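Local coordinates for protein N-alpha-acetyltransferase 35, NatC auxiliary subunit (Saccharomyces cerevisiae, PDB 6YGA) that serves as the auxiliary subunit of the NatC N-terminal acetyltransferase, which acetylates the N-terminal methionine of the L-A virus Gag protein, at residues 541-546 / 641-646. Sequence-based numbering, arbitrary orientation.
Sequences LLKEIN and VSSIDE. With EDO (1,2-ethanediol), chain Y; EDO (1,2-ethanediol), chain C; EDO (1,2-ethanediol), chain D; EDO (1,2-ethanediol), chain E.
K543 reaches from helix 511-564 to S643 and E646 on helix 619-653, and its side chain carries the whole contact. Its first side-chain bond is aimed at the other helix, and from CB the chain runs out nearly extended through CG and CD; the first partner comes only at CE, which packs 3.2 Å from E646 OE1. The chain bends at its last torsion (chi4 -59°), placing NZ within range of two oxygens roughly at right angles around it. One is S643 OG, a weak hydrogen bond at 3.4 Å; the other is E646 OE2, a long salt bridge at 3.6 Å from NZ. E646, itself extended beyond CG, crosses the lysine at about a right angle, with OE1 against the last methylene and OE2 nearer the ammonium group. S643 OG lies beside its own backbone N (chi1 -69°), turned back to bond weakly to N639 O one turn earlier. It also shares a hydrogen bond of 3.1 Å with O1 of an ethanediol, probably from the crystallisation liquor. The next residue, I644, packs on I547 and on helix 668-701. This is a loose surface contact between two long, roughly antiparallel helices of the alpha-helical, NAA35-like TPR region.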
loop_
_atom_site.group_PDB
_atom_site.type_symbol
_atom_site.label_atom_id
_atom_site.label_comp_id
_atom_site.label_asym_id
_atom_site.label_seq_id
_atom_site.Cartn_x
_atom_site.Cartn_y
_atom_site.Cartn_z
ATOM N N LEU B 541 23.014 -2.828 -20.740
ATOM C CA LEU B 541 21.748 -2.113 -20.869
ATOM C C LEU B 541 21.121 -2.346 -22.237
ATOM O O LEU B 541 19.896 -2.467 -22.355
ATOM C CB LEU B 541 21.958 -0.619 -20.628
ATOM C CG LEU B 541 22.342 -0.196 -19.209
ATOM C CD1 LEU B 541 22.554 1.306 -19.145
ATOM C CD2 LEU B 541 21.279 -0.633 -18.211
ATOM N N LEU B 542 21.945 -2.410 -23.285
ATOM C CA LEU B 542 21.419 -2.673 -24.619
ATOM C C LEU B 542 20.829 -4.073 -24.710
ATOM O O LEU B 542 19.777 -4.271 -25.328
ATOM C CB LEU B 542 22.515 -2.476 -25.665
ATOM C CG LEU B 542 22.800 -1.024 -26.046
ATOM C CD1 LEU B 542 24.096 -0.910 -26.833
ATOM C CD2 LEU B 542 21.637 -0.466 -26.848
ATOM N N LYS B 543 21.488 -5.058 -24.093
ATOM C CA LYS B 543 20.950 -6.415 -24.090
ATOM C C LYS B 543 19.660 -6.498 -23.284
ATOM O O LYS B 543 18.724 -7.206 -23.674
ATOM C CB LYS B 543 21.984 -7.398 -23.541
ATOM C CG LYS B 543 22.747 -8.146 -24.615
ATOM C CD LYS B 543 23.219 -9.504 -24.122
ATOM C CE LYS B 543 23.717 -10.350 -25.281
ATOM N NZ LYS B 543 22.657 -10.552 -26.309
ATOM N N GLU B 544 19.588 -5.788 -22.157
ATOM C CA GLU B 544 18.373 -5.835 -21.351
ATOM C C GLU B 544 17.216 -5.134 -22.050
ATOM O O GLU B 544 16.087 -5.640 -22.045
ATOM C CB GLU B 544 18.613 -5.219 -19.976
ATOM C CG GLU B 544 17.357 -5.193 -19.122
ATOM C CD GLU B 544 17.630 -4.888 -17.666
ATOM O OE1 GLU B 544 18.187 -3.809 -17.376
ATOM O OE2 GLU B 544 17.285 -5.730 -16.811
ATOM N N ILE B 545 17.472 -3.973 -22.658
ATOM C CA ILE B 545 16.385 -3.236 -23.296
ATOM C C ILE B 545 15.908 -3.957 -24.551
ATOM O O ILE B 545 14.728 -3.874 -24.910
ATOM C CB ILE B 545 16.811 -1.785 -23.595
ATOM C CG1 ILE B 545 15.589 -0.943 -23.963
ATOM C CG2 ILE B 545 17.836 -1.729 -24.713
ATOM C CD1 ILE B 545 14.504 -0.957 -22.899
ATOM N N ASN B 546 16.801 -4.677 -25.234
ATOM C CA ASN B 546 16.374 -5.463 -26.386
ATOM C C ASN B 546 15.519 -6.651 -25.964
ATOM O O ASN B 546 14.629 -7.071 -26.714
ATOM C CB ASN B 546 17.586 -5.928 -27.192
ATOM C CG ASN B 546 18.011 -4.912 -28.235
ATOM O OD1 ASN B 546 17.315 -4.702 -29.229
ATOM N ND2 ASN B 546 19.158 -4.281 -28.017
ATOM N N VAL B 641 15.615 -16.072 -24.990
ATOM C CA VAL B 641 16.219 -17.032 -24.070
ATOM C C VAL B 641 17.738 -17.001 -24.187
ATOM O O VAL B 641 18.453 -17.029 -23.179
ATOM C CB VAL B 641 15.652 -18.441 -24.331
ATOM C CG1 VAL B 641 16.425 -19.490 -23.546
ATOM C CG2 VAL B 641 14.174 -18.484 -23.968
ATOM N N SER B 642 18.251 -16.922 -25.417
ATOM C CA SER B 642 19.695 -16.828 -25.612
ATOM C C SER B 642 20.262 -15.554 -24.991
ATOM O O SER B 642 21.327 -15.584 -24.365
ATOM C CB SER B 642 20.020 -16.900 -27.104
ATOM O OG SER B 642 19.479 -18.081 -27.672
ATOM N N SER B 643 19.562 -14.425 -25.142
ATOM C CA SER B 643 20.039 -13.181 -24.539
ATOM C C SER B 643 20.001 -13.252 -23.018
ATOM O O SER B 643 20.943 -12.809 -22.348
ATOM C CB SER B 643 19.213 -11.996 -25.034
ATOM O OG SER B 643 19.459 -11.734 -26.402
ATOM N N ILE B 644 18.917 -13.791 -22.454
ATOM C CA ILE B 644 18.841 -13.961 -21.005
ATOM C C ILE B 644 19.980 -14.845 -20.519
ATOM O O ILE B 644 20.617 -14.557 -19.498
ATOM C CB ILE B 644 17.471 -14.533 -20.598
ATOM C CG1 ILE B 644 16.358 -13.527 -20.896
ATOM C CG2 ILE B 644 17.457 -14.906 -19.119
ATOM C CD1 ILE B 644 14.976 -14.025 -20.520
ATOM N N ASP B 645 20.265 -15.924 -21.251
ATOM C CA ASP B 645 21.342 -16.828 -20.860
ATOM C C ASP B 645 22.685 -16.107 -20.831
ATOM O O ASP B 645 23.464 -16.270 -19.886
ATOM C CB ASP B 645 21.393 -18.027 -21.807
ATOM C CG ASP B 645 20.342 -19.067 -21.484
ATOM O OD1 ASP B 645 19.634 -18.888 -20.474
ATOM O OD2 ASP B 645 20.225 -20.058 -22.234
ATOM N N GLU B 646 22.970 -15.299 -21.861
ATOM C CA GLU B 646 24.219 -14.542 -21.896
ATOM C C GLU B 646 24.328 -13.602 -20.702
ATOM O O GLU B 646 25.400 -13.470 -20.101
ATOM C CB GLU B 646 24.325 -13.754 -23.205
ATOM C CG GLU B 646 24.421 -14.606 -24.463
ATOM C CD GLU B 646 24.592 -13.775 -25.723
ATOM O OE1 GLU B 646 25.520 -12.939 -25.764
ATOM O OE2 GLU B 646 23.795 -13.952 -26.668
HETATM C C1 EDO Y . 17.258 -9.439 -27.928
HETATM O O1 EDO Y . 17.663 -9.206 -26.575
HETATM C C2 EDO Y . 16.389 -10.687 -28.010
HETATM O O2 EDO Y . 16.182 -11.007 -29.390
HETATM C C1 EDO C . 14.050 -7.323 -19.557
HETATM O O1 EDO C . 12.771 -6.748 -19.252
HETATM C C2 EDO C . 14.871 -7.501 -18.287
HETATM O O2 EDO C . 14.777 -6.332 -17.466
HETATM C C1 EDO D . 17.464 -22.622 -21.843
HETATM O O1 EDO D . 18.545 -21.955 -21.182
HETATM C C2 EDO D . 17.198 -23.960 -21.163
HETATM O O2 EDO D . 16.736 -23.744 -19.824
HETATM C C1 EDO E . 15.177 -5.209 -12.612
HETATM O O1 EDO E . 13.811 -4.901 -12.313
HETATM C C2 EDO E . 15.425 -5.017 -14.103
HETATM O O2 EDO E . 16.814 -5.221 -14.391
#